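Local coordinates for protein CurF (Lyngbya majuscula, PDB 5DP2) that probably catalyses NADPH-dependent cyclopropane ring formation in curacin A biosynthesis, as an enoyl reductase domain of a polyketide synthase, at residues Ile43-Asn49 with Lys336-Met341; Thr79-Gly84 with Tyr108-Phe113; Leu21-Trp26 with Val321-Arg326; Glu83-Val88 with Val100-Leu106. One frame throughout, in Å; residues are numbered along the deposited sequence. Where two conformers were deposited one is given.

Contact 1 of 4, residues Ile43-Asn49 with Lys336-Met341. With NAP (NADP nicotinamide-adenine-dinucleotide phosphate), chain B.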
# COMPACT_ATOMS: atom_id res chain seq x y z
N ILE A 43 -1.25 6.68 18.25
CA ILE A 43 -0.45 6.16 17.15
C ILE A 43 0.98 5.95 17.60
O ILE A 43 1.57 6.81 18.24
CB ILE A 43 -0.53 7.10 15.92
CG1 ILE A 43 -1.98 7.29 15.49
CG2 ILE A 43 0.34 6.60 14.80
CD1 ILE A 43 -2.72 6.03 15.09
N LYS A 44 1.56 4.79 17.22
CA LYS A 44 2.95 4.49 17.50
C LYS A 44 3.83 4.47 16.25
O LYS A 44 4.99 4.86 16.31
CB LYS A 44 3.07 3.18 18.29
CG LYS A 44 2.31 3.18 19.62
CD LYS A 44 2.90 4.15 20.64
CE LYS A 44 1.97 4.40 21.82
NZ LYS A 44 1.88 3.20 22.70
N ALA A 45 3.30 4.02 15.11
CA ALA A 45 4.08 3.98 13.87
C ALA A 45 3.11 4.11 12.71
O ALA A 45 2.03 3.52 12.71
CB ALA A 45 4.90 2.70 13.79
N VAL A 46 3.53 4.87 11.70
CA VAL A 46 2.68 5.17 10.56
C VAL A 46 3.59 5.33 9.35
O VAL A 46 4.53 6.12 9.39
CB VAL A 46 1.79 6.44 10.81
CG1 VAL A 46 2.54 7.60 11.46
CG2 VAL A 46 1.06 6.82 9.55
N PRO A 47 3.36 4.56 8.29
CA PRO A 47 4.23 4.66 7.14
C PRO A 47 3.77 5.72 6.15
O PRO A 47 2.60 6.14 6.16
CB PRO A 47 4.12 3.28 6.51
CG PRO A 47 2.67 2.92 6.77
CD PRO A 47 2.35 3.47 8.13
N VAL A 48 4.69 6.13 5.27
CA VAL A 48 4.35 6.98 4.14
C VAL A 48 3.94 6.09 2.94
O VAL A 48 4.62 5.10 2.66
CB VAL A 48 5.56 7.84 3.71
CG1 VAL A 48 5.15 8.84 2.63
CG2 VAL A 48 6.16 8.59 4.89
N ASN A 49 2.87 6.44 2.24
CA ASN A 49 2.48 5.74 1.03
C ASN A 49 2.73 6.64 -0.18
O ASN A 49 2.66 7.86 -0.09
CB ASN A 49 1.02 5.29 1.11
CG ASN A 49 0.88 4.00 1.96
OD1 ASN A 49 0.95 2.87 1.45
ND2 ASN A 49 0.80 4.15 3.23
N LYS A 336 9.31 -0.38 2.95
CA LYS A 336 8.44 0.62 3.56
C LYS A 336 9.27 1.71 4.28
O LYS A 336 10.30 1.41 4.90
CB LYS A 336 7.46 -0.06 4.55
CG LYS A 336 6.10 0.66 4.73
CD LYS A 336 5.15 0.38 3.58
CE LYS A 336 3.82 1.15 3.72
NZ LYS A 336 2.84 0.82 2.63
N ILE A 337 8.73 2.93 4.27
CA ILE A 337 9.27 4.00 5.09
C ILE A 337 8.29 4.23 6.23
O ILE A 337 7.10 4.49 5.98
CB ILE A 337 9.51 5.22 4.22
CG1 ILE A 337 10.50 4.86 3.11
CG2 ILE A 337 9.99 6.38 5.08
CD1 ILE A 337 10.37 5.76 1.90
N VAL A 338 8.78 4.05 7.45
CA VAL A 338 7.93 4.07 8.65
C VAL A 338 8.32 5.23 9.54
O VAL A 338 9.48 5.39 9.87
CB VAL A 338 8.03 2.73 9.43
CG1 VAL A 338 7.18 2.76 10.69
CG2 VAL A 338 7.63 1.55 8.54
N VAL A 339 7.31 6.02 9.96
CA VAL A 339 7.54 7.16 10.85
C VAL A 339 7.06 6.77 12.26
O VAL A 339 5.94 6.28 12.44
CB VAL A 339 6.79 8.40 10.33
CG1 VAL A 339 6.92 9.58 11.29
CG2 VAL A 339 7.33 8.77 8.94
N THR A 340 7.91 6.97 13.27
CA THR A 340 7.52 6.71 14.64
C THR A 340 6.99 7.99 15.28
O THR A 340 7.51 9.09 15.06
CB THR A 340 8.68 6.14 15.46
OG1 THR A 340 9.82 6.98 15.35
CG2 THR A 340 9.01 4.74 14.98
N MET A 341 5.99 7.82 16.12
CA MET A 341 5.49 8.97 16.86
C MET A 341 6.17 9.12 18.25
O MET A 341 6.66 8.13 18.80
CB MET A 341 3.98 8.89 16.93
CG MET A 341 3.34 8.97 15.55
SD MET A 341 3.58 10.58 14.74
CE MET A 341 2.36 11.56 15.64
PA NAP B . 6.43 2.22 -3.74
O1A NAP B . 7.19 1.93 -2.49
O2A NAP B . 6.17 1.13 -4.70
O5B NAP B . 7.17 3.45 -4.45
C5B NAP B . 6.91 3.77 -5.83
C4B NAP B . 7.58 2.81 -6.79
O4B NAP B . 7.43 3.32 -8.10
C3B NAP B . 9.05 2.61 -6.54
O3B NAP B . 9.26 1.24 -6.18
C2B NAP B . 9.74 2.96 -7.87
O2B NAP B . 10.69 2.06 -8.37
C1B NAP B . 8.60 2.95 -8.86
N9A NAP B . 8.70 3.95 -9.92
C8A NAP B . 8.29 5.27 -9.86
N7A NAP B . 8.54 5.89 -11.03
C5A NAP B . 9.09 4.98 -11.84
C6A NAP B . 9.57 4.98 -13.18
N6A NAP B . 9.50 6.11 -13.92
N1A NAP B . 10.06 3.86 -13.69
C2A NAP B . 10.11 2.76 -12.93
N3A NAP B . 9.69 2.63 -11.67
C4A NAP B . 9.21 3.74 -11.13
O3 NAP B . 5.02 2.90 -3.37
PN NAP B . 3.67 2.23 -2.83
O1N NAP B . 3.09 3.14 -1.83
O2N NAP B . 3.91 0.79 -2.45
O5D NAP B . 2.77 2.30 -4.11
C5D NAP B . 3.12 1.51 -5.27
C4D NAP B . 2.36 2.03 -6.51
O4D NAP B . 1.06 1.50 -6.46
C3D NAP B . 2.18 3.55 -6.57
O3D NAP B . 2.08 3.93 -7.95
C2D NAP B . 0.89 3.77 -5.83
O2D NAP B . 0.27 4.99 -6.24
C1D NAP B . 0.10 2.55 -6.21
N1N NAP B . -0.85 1.94 -5.26
C2N NAP B . -2.13 1.72 -5.64
C3N NAP B . -3.07 1.14 -4.79
C7N NAP B . -4.47 0.93 -5.26
O7N NAP B . -5.26 0.61 -4.40
N7N NAP B . -4.76 1.09 -6.58
C4N NAP B . -2.68 0.76 -3.50
C5N NAP B . -1.36 0.99 -3.14
C6N NAP B . -0.45 1.57 -4.03
P2B NAP B . 12.18 1.91 -7.80
O1X NAP B . 12.05 1.30 -6.41
O2X NAP B . 12.82 0.98 -8.79
O3X NAP B . 12.78 3.29 -7.76
O HOH W 1 6.70 3.47 2.50

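Contact 2 of 4, residues Thr79-Gly84 with Tyr108-Phe113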
# COMPACT_ATOMS: atom_id res chain seq x y z
N THR A 79 -5.72 15.32 5.40
CA THR A 79 -4.94 14.57 6.37
C THR A 79 -4.22 13.42 5.66
O THR A 79 -4.50 13.10 4.50
CB THR A 79 -5.81 14.06 7.54
OG1 THR A 79 -6.79 13.14 7.05
CG2 THR A 79 -6.54 15.17 8.24
N PHE A 80 -3.29 12.82 6.40
CA PHE A 80 -2.43 11.77 5.88
C PHE A 80 -2.41 10.60 6.84
O PHE A 80 -2.65 10.76 8.04
CB PHE A 80 -1.00 12.31 5.70
CG PHE A 80 -0.94 13.54 4.83
CD1 PHE A 80 -0.86 13.44 3.46
CD2 PHE A 80 -1.03 14.81 5.39
CE1 PHE A 80 -0.89 14.56 2.66
CE2 PHE A 80 -1.05 15.94 4.59
CZ PHE A 80 -0.96 15.82 3.23
N GLY A 81 -2.07 9.44 6.29
CA GLY A 81 -1.93 8.22 7.08
C GLY A 81 -3.07 7.28 6.75
O GLY A 81 -4.12 7.27 7.43
N VAL A 82 -2.89 6.48 5.70
CA VAL A 82 -3.90 5.59 5.20
C VAL A 82 -3.84 4.20 5.87
O VAL A 82 -4.60 3.29 5.52
CB VAL A 82 -3.88 5.52 3.65
CG1 VAL A 82 -4.22 6.88 3.05
CG2 VAL A 82 -2.54 5.01 3.13
N GLU A 83 -2.95 4.07 6.85
CA GLU A 83 -2.73 2.86 7.61
C GLU A 83 -1.83 3.26 8.78
O GLU A 83 -1.14 4.28 8.73
CB GLU A 83 -2.02 1.78 6.75
CG GLU A 83 -0.69 2.27 6.17
CD GLU A 83 0.08 1.23 5.36
OE1 GLU A 83 0.03 0.03 5.75
OE2 GLU A 83 0.72 1.63 4.36
N GLY A 84 -1.81 2.45 9.82
CA GLY A 84 -0.85 2.61 10.88
C GLY A 84 -1.10 1.66 12.02
O GLY A 84 -1.96 0.76 11.90
N TYR A 108 -7.32 1.81 6.99
CA TYR A 108 -7.69 2.99 6.23
C TYR A 108 -8.30 4.10 7.10
O TYR A 108 -9.38 4.62 6.81
CB TYR A 108 -8.62 2.65 5.03
CG TYR A 108 -8.68 3.78 4.02
CD1 TYR A 108 -7.53 4.18 3.33
CD2 TYR A 108 -9.86 4.48 3.76
CE1 TYR A 108 -7.56 5.27 2.46
CE2 TYR A 108 -9.90 5.56 2.89
CZ TYR A 108 -8.74 5.96 2.25
OH TYR A 108 -8.82 7.05 1.42
N PRO A 109 -7.57 4.57 8.12
CA PRO A 109 -8.11 5.69 8.92
C PRO A 109 -8.15 7.00 8.13
O PRO A 109 -9.08 7.79 8.31
CB PRO A 109 -7.14 5.76 10.10
CG PRO A 109 -5.86 5.15 9.62
CD PRO A 109 -6.31 4.05 8.68
N GLY A 110 -7.13 7.24 7.29
CA GLY A 110 -7.01 8.47 6.53
C GLY A 110 -6.27 9.61 7.21
O GLY A 110 -5.90 10.57 6.54
N ASN A 111 -6.11 9.47 8.54
CA ASN A 111 -5.50 10.50 9.40
C ASN A 111 -4.52 9.88 10.40
O ASN A 111 -4.29 10.43 11.47
CB ASN A 111 -6.59 11.27 10.15
CG ASN A 111 -7.42 10.40 11.08
OD1 ASN A 111 -7.39 9.17 10.97
ND2 ASN A 111 -8.16 11.01 11.98
N ALA A 112 -3.89 8.74 10.06
CA ALA A 112 -2.96 8.11 11.01
C ALA A 112 -1.73 8.95 11.33
O ALA A 112 -1.10 8.68 12.35
CB ALA A 112 -2.57 6.72 10.57
N PHE A 113 -1.36 9.94 10.48
CA PHE A 113 -0.33 10.90 10.88
C PHE A 113 -0.95 11.94 11.83
O PHE A 113 -1.15 13.11 11.48
CB PHE A 113 0.33 11.57 9.66
CG PHE A 113 1.36 10.73 8.94
CD1 PHE A 113 2.64 10.65 9.44
CD2 PHE A 113 1.09 10.09 7.75
CE1 PHE A 113 3.63 9.90 8.77
CE2 PHE A 113 2.07 9.36 7.06
CZ PHE A 113 3.33 9.26 7.60
O HOH W 2 -2.67 13.91 8.99

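Contact 3 of 4, residues Leu21-Trp26 with Val321-Arg326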
# COMPACT_ATOMS: atom_id res chain seq x y z
N LEU A 21 6.92 19.30 -0.57
CA LEU A 21 7.00 18.46 0.62
C LEU A 21 7.39 19.27 1.86
O LEU A 21 6.95 18.95 2.97
CB LEU A 21 7.99 17.30 0.43
CG LEU A 21 7.62 16.30 -0.68
CD1 LEU A 21 8.63 15.18 -0.73
CD2 LEU A 21 6.22 15.77 -0.52
N LYS A 22 8.20 20.32 1.68
CA LYS A 22 8.68 21.06 2.85
C LYS A 22 7.56 21.76 3.59
O LYS A 22 7.75 22.22 4.71
CB LYS A 22 9.80 22.04 2.50
CG LYS A 22 9.34 23.25 1.71
CD LYS A 22 10.49 24.07 1.14
CE LYS A 22 11.00 25.10 2.12
NZ LYS A 22 12.10 25.90 1.50
N ASN A 23 6.39 21.90 2.97
CA ASN A 23 5.28 22.54 3.67
C ASN A 23 4.47 21.60 4.58
O ASN A 23 3.55 22.06 5.28
CB ASN A 23 4.34 23.23 2.70
CG ASN A 23 4.95 24.43 2.00
OD1 ASN A 23 5.69 25.22 2.59
ND2 ASN A 23 4.58 24.60 0.75
N LEU A 24 4.82 20.32 4.64
CA LEU A 24 4.23 19.42 5.65
C LEU A 24 4.57 19.98 7.04
O LEU A 24 5.72 20.28 7.32
CB LEU A 24 4.81 18.03 5.49
CG LEU A 24 4.24 17.22 4.32
CD1 LEU A 24 5.17 16.09 3.94
CD2 LEU A 24 2.85 16.71 4.67
N THR A 25 3.55 20.06 7.90
CA THR A 25 3.61 20.73 9.18
C THR A 25 2.85 19.91 10.24
O THR A 25 1.75 19.47 9.97
CB THR A 25 2.91 22.11 9.02
OG1 THR A 25 3.52 22.86 7.96
CG2 THR A 25 2.92 22.91 10.32
N TRP A 26 3.39 19.78 11.45
CA TRP A 26 2.66 19.21 12.57
C TRP A 26 1.80 20.32 13.20
O TRP A 26 2.32 21.19 13.89
CB TRP A 26 3.60 18.60 13.59
CG TRP A 26 4.25 17.31 13.12
CD1 TRP A 26 5.57 17.12 12.78
CD2 TRP A 26 3.59 16.04 12.93
NE1 TRP A 26 5.75 15.81 12.38
CE2 TRP A 26 4.56 15.14 12.48
CE3 TRP A 26 2.27 15.59 13.11
CZ2 TRP A 26 4.25 13.81 12.21
CZ3 TRP A 26 1.97 14.26 12.87
CH2 TRP A 26 2.97 13.38 12.42
N VAL A 321 9.62 14.01 9.38
CA VAL A 321 8.61 13.55 8.44
C VAL A 321 8.82 14.09 7.02
O VAL A 321 8.54 13.36 6.06
CB VAL A 321 7.18 13.88 8.99
CG1 VAL A 321 6.93 15.38 9.08
CG2 VAL A 321 6.11 13.18 8.18
N VAL A 322 9.33 15.31 6.85
CA VAL A 322 9.57 15.80 5.49
C VAL A 322 10.62 14.91 4.79
O VAL A 322 10.44 14.52 3.64
CB VAL A 322 10.01 17.28 5.51
CG1 VAL A 322 10.49 17.72 4.13
CG2 VAL A 322 8.86 18.17 5.96
N GLU A 323 11.71 14.61 5.49
CA GLU A 323 12.73 13.73 4.94
C GLU A 323 12.19 12.32 4.67
O GLU A 323 12.64 11.67 3.72
CB GLU A 323 13.96 13.69 5.82
CG GLU A 323 14.73 15.01 5.79
CD GLU A 323 15.08 15.51 4.38
OE1 GLU A 323 15.50 14.72 3.50
OE2 GLU A 323 14.95 16.73 4.12
N ALA A 324 11.26 11.83 5.49
CA ALA A 324 10.65 10.52 5.24
C ALA A 324 9.89 10.53 3.90
O ALA A 324 10.01 9.63 3.08
CB ALA A 324 9.72 10.17 6.38
N PHE A 325 9.08 11.59 3.68
CA PHE A 325 8.37 11.72 2.42
C PHE A 325 9.35 11.85 1.26
O PHE A 325 9.15 11.26 0.19
CB PHE A 325 7.40 12.92 2.42
CG PHE A 325 6.01 12.65 3.00
CD1 PHE A 325 5.81 12.33 4.32
CD2 PHE A 325 4.89 12.78 2.19
CE1 PHE A 325 4.53 12.12 4.82
CE2 PHE A 325 3.60 12.58 2.68
CZ PHE A 325 3.42 12.26 4.02
N ARG A 326 10.43 12.62 1.46
CA ARG A 326 11.43 12.79 0.39
C ARG A 326 12.15 11.50 0.06
O ARG A 326 12.51 11.26 -1.10
CB ARG A 326 12.45 13.87 0.79
CG ARG A 326 11.97 15.27 0.60
CD ARG A 326 13.02 16.27 1.03
NE ARG A 326 12.53 17.59 0.71
CZ ARG A 326 12.85 18.70 1.36
NH1 ARG A 326 13.72 18.66 2.37
NH2 ARG A 326 12.34 19.88 0.99
O HOH W 3 10.08 20.36 -1.00

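Contact 4 of 4, residues Glu83-Val88 with Val100-Leu106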
# COMPACT_ATOMS: atom_id res chain seq x y z
N GLU A 83 -2.95 4.07 6.85
CA GLU A 83 -2.73 2.86 7.61
C GLU A 83 -1.83 3.26 8.78
O GLU A 83 -1.14 4.28 8.73
CB GLU A 83 -2.02 1.78 6.75
CG GLU A 83 -0.69 2.27 6.17
CD GLU A 83 0.08 1.23 5.36
OE1 GLU A 83 0.03 0.03 5.75
OE2 GLU A 83 0.72 1.63 4.36
N GLY A 84 -1.81 2.45 9.82
CA GLY A 84 -0.85 2.61 10.88
C GLY A 84 -1.10 1.66 12.02
O GLY A 84 -1.96 0.76 11.90
N VAL A 85 -0.35 1.83 13.10
CA VAL A 85 -0.47 0.94 14.26
C VAL A 85 -0.36 1.75 15.53
O VAL A 85 0.30 2.80 15.57
CB VAL A 85 0.62 -0.17 14.27
CG1 VAL A 85 0.50 -1.08 13.06
CG2 VAL A 85 2.01 0.42 14.37
N GLY A 86 -1.03 1.28 16.58
CA GLY A 86 -0.90 1.95 17.86
C GLY A 86 -1.60 1.20 18.96
O GLY A 86 -1.88 -0.01 18.85
N THR A 87 -1.85 1.92 20.05
CA THR A 87 -2.37 1.34 21.28
C THR A 87 -3.66 2.03 21.67
O THR A 87 -3.74 3.26 21.67
CB THR A 87 -1.35 1.54 22.42
OG1 THR A 87 -0.08 1.03 21.99
CG2 THR A 87 -1.79 0.86 23.71
N VAL A 88 -4.69 1.24 21.99
CA VAL A 88 -5.96 1.83 22.46
C VAL A 88 -5.72 2.51 23.82
O VAL A 88 -5.25 1.86 24.77
CB VAL A 88 -7.03 0.73 22.57
CG1 VAL A 88 -8.32 1.29 23.19
CG2 VAL A 88 -7.32 0.14 21.20
N VAL A 100 -8.70 -0.65 26.79
CA VAL A 100 -7.47 0.08 26.97
C VAL A 100 -6.28 -0.88 27.02
O VAL A 100 -6.32 -1.89 27.74
CB VAL A 100 -7.55 0.97 28.23
CG1 VAL A 100 -6.20 1.57 28.58
CG2 VAL A 100 -8.58 2.08 28.06
N GLY A 101 -5.24 -0.57 26.25
CA GLY A 101 -4.02 -1.36 26.18
C GLY A 101 -3.95 -2.29 24.98
O GLY A 101 -2.87 -2.80 24.67
N ASP A 102 -5.07 -2.54 24.30
CA ASP A 102 -5.03 -3.38 23.12
C ASP A 102 -4.16 -2.72 22.03
O ASP A 102 -4.23 -1.53 21.80
CB ASP A 102 -6.44 -3.60 22.58
CG ASP A 102 -7.32 -4.54 23.43
OD1 ASP A 102 -6.79 -5.29 24.28
OD2 ASP A 102 -8.55 -4.55 23.16
N GLU A 103 -3.40 -3.55 21.33
CA GLU A 103 -2.54 -3.09 20.23
C GLU A 103 -3.22 -3.42 18.91
O GLU A 103 -3.68 -4.55 18.67
CB GLU A 103 -1.16 -3.73 20.33
CG GLU A 103 -0.43 -3.34 21.61
CD GLU A 103 0.96 -3.90 21.72
OE1 GLU A 103 1.24 -4.89 21.02
OE2 GLU A 103 1.74 -3.34 22.50
N VAL A 104 -3.29 -2.41 18.03
CA VAL A 104 -4.12 -2.49 16.84
C VAL A 104 -3.41 -1.96 15.58
O VAL A 104 -2.55 -1.07 15.64
CB VAL A 104 -5.45 -1.72 17.04
CG1 VAL A 104 -6.29 -2.42 18.11
CG2 VAL A 104 -5.23 -0.25 17.39
N ILE A 105 -3.83 -2.54 14.46
CA ILE A 105 -3.64 -1.97 13.13
C ILE A 105 -4.88 -1.16 12.80
O ILE A 105 -6.02 -1.62 12.99
CB ILE A 105 -3.42 -3.10 12.08
CG1 ILE A 105 -2.11 -3.85 12.32
CG2 ILE A 105 -3.53 -2.55 10.66
CD1 ILE A 105 -2.00 -5.15 11.57
N LEU A 106 -4.68 0.07 12.29
CA LEU A 106 -5.78 0.91 11.84
C LEU A 106 -5.99 0.69 10.34
O LEU A 106 -5.07 0.92 9.53
CB LEU A 106 -5.52 2.38 12.14
CG LEU A 106 -5.34 2.75 13.62
CD1 LEU A 106 -3.91 2.65 14.08
CD2 LEU A 106 -5.91 4.16 13.87
O HOH W 4 1.25 -0.74 23.50

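Contact 1 of 4, residues Ile43-Asn49 with Lys336-Met341
The small Ala45 leaves a hollow that Val338 fills, CB of Ala45 lying 3.8 Å from CG1 of Val338, and on the same side CB of Pro47 sits against the aliphatic shaft of Lys336, 3.5 Å from its CE. On the other face, CG2 of Val48 rests 4.2 Å from CG2 of Val339. Past the end of strand 336-340, Met341 points at the other segment, its CG 3.9 Å from CG2 of Ile43 and 4.4 Å from CG1 of Val46. This is where the C-terminal strand joins the GroES-like catalytic domain of the medium-chain dehydrogenase/reductase fold, antiparallel to strand 43-48, the axes 143° apart in direction and 4.4 Å at closest approach. Val46 and Val339 exchange backbone hydrogen bonds (Val46 N to Val339 O 2.9 Å, Val339 N to Val46 O 2.8 Å). Lys44 and Ala45 both face Val85, a classic beta bulge. Beyond Val48 a gap opens and water 1 fills it, 2.6 Å from Val48 O and 2.7 Å from Ile337 N. Lys336 reaches past Pro47 toward the NADP pocket, where its NZ donates to OD1 of Asn49 at 3.0 Å and salt-bridges Glu83, the same carboxylate that takes ND2 of Asn49.

Contact 2 of 4, residues Thr79-Gly84 with Tyr108-Phe113
Val82, Gly81 and Phe80 bury the most surface here, where two irregular segments of the GroES-like domain pack against each other, one leading into strand 83-91 and the other linking strands 103-107 and 116-119. Gly81 is the tightest point. Its CA comes 4.1 Å from CA of Ala112, and a CB would clash with the backbone nitrogens of Ala112 and Phe113; its positive phi also suits glycine. Its O accepts from Ala112 N at 3.0 Å, while its own N bonds to Glu52. Phe80 takes the next bond, its O receiving Phe113 N at 2.9 Å, and its CB packs 3.7 Å from CD2 of Phe113, whose ring turns an edge to the Gly81 peptide. Val82 lies at the other end, with CG1 3.8 Å from CE1 of Tyr108 and its O 3.2 Å from Tyr108 CA in a CA-H...O contact; Met141 of helix 140-153 touches both side chains. Beside Phe80, the Thr79 hydroxyl adds a third bond, OG1 donating to Gly110 O at 2.8 Å.

Contact 3 of 4, residues Leu21-Trp26 with Val321-Arg326
Helix 321-329 of the GroES-like catalytic domain is met here by a 3-10 turn, residues 21-23, and the start of strand 25-28. Apolar packing dominates. Leu21 and Leu24, three residues apart, both point at the helix: CD1 of Leu21 lies 4.1 Å from CB of Phe325 and 3.6 Å from CG of Arg326, and CB of Leu24 is 4.1 Å from CG2 of Val322. Helix 50-57 adds Val56 against both leucines and Phe325. Among aromatic contacts, a CH-pi interaction sets CD1 of Leu24 over the Phe325 ring, 3.7 Å from its centroid and 13° off the normal. Farther along, Trp26 swings its indole to Val321, NE1 lying 3.5 Å from CG1, while that NE1 bonds to Ser318. Polar contacts keep to the edge, with no direct hydrogen bond between the segments. Arg326 is held within its helix by a salt bridge, NH1 to OE2 of Glu323 at 2.9 Å, and reaches across through water 3, 3.0 Å from Arg326 NH2 and 3.3 Å from Lys22 N.

Contact 4 of 4, residues Glu83-Val88 with Val100-Leu106
The two strands of a beta hairpin lie antiparallel, axes 4.6 Å apart at closest approach and 163° apart in direction. Gly86 and Val104 form a hydrogen-bonded pair, Gly86 N to Val104 O at 3.0 Å and Val104 N to Gly86 O at 2.9 Å; Leu106 N donates to Gly84 O at 2.8 Å. Toward the turn the register slips: Val88 N still bonds to Asp102 O, but Val88 O takes Gly101 N, both at 2.8 Å. Val85 with Ile105 and Thr87 with Glu103 are the non-hydrogen-bonded pairs. On their face, CG1 of Val85 packs 3.9 Å from CG1 of Ile105, and water 4 bridges Thr87 OG1 (2.7 Å) and Glu103 OE2 (2.8 Å); Lys44 also bonds to Thr87. Gly84 and Gly86 put no side chain on the face of Val104 and Leu106, and Leu106 leans into the space, its CD1 3.8 Å from Val85 N and 4.1 Å from Gly86 N. Val88 CG2 meets Val104 CG1 at 4.1 Å. This GroES-like hairpin is therefore joined mainly through its backbone, with water and charge toward the turn, while at the far end Asn49 and Lys336 engage the Glu83 carboxylate near the NADP site.

How the contacts relate
From the N terminus, residues 21-26 wait until 321-326 to close contact 3, the longest loop. Residues 43-49 open contact 1, which closes only at 336-341, so contacts 1 and 3 cross. Within both spans lie contact 2 and contact 4, which start from the same strand, 83-91, and share Glu83 and Gly84; contact 4 closes first, at 100-106, and contact 2 at 108-113. Glu83 ties these two to contact 1 through Asn49 and Lys336. Phe113 bridges contact 2 to contact 3, touching Trp26, Val321 and Phe325, and Met341 of contact 1 packs on Trp26. Contacts 3 and 4 do not touch. Contact 1 adds the C-terminal strand to the sheet of strands 39-48 and 83-91, and contact 3 sets the N-terminal part on helix 321-329.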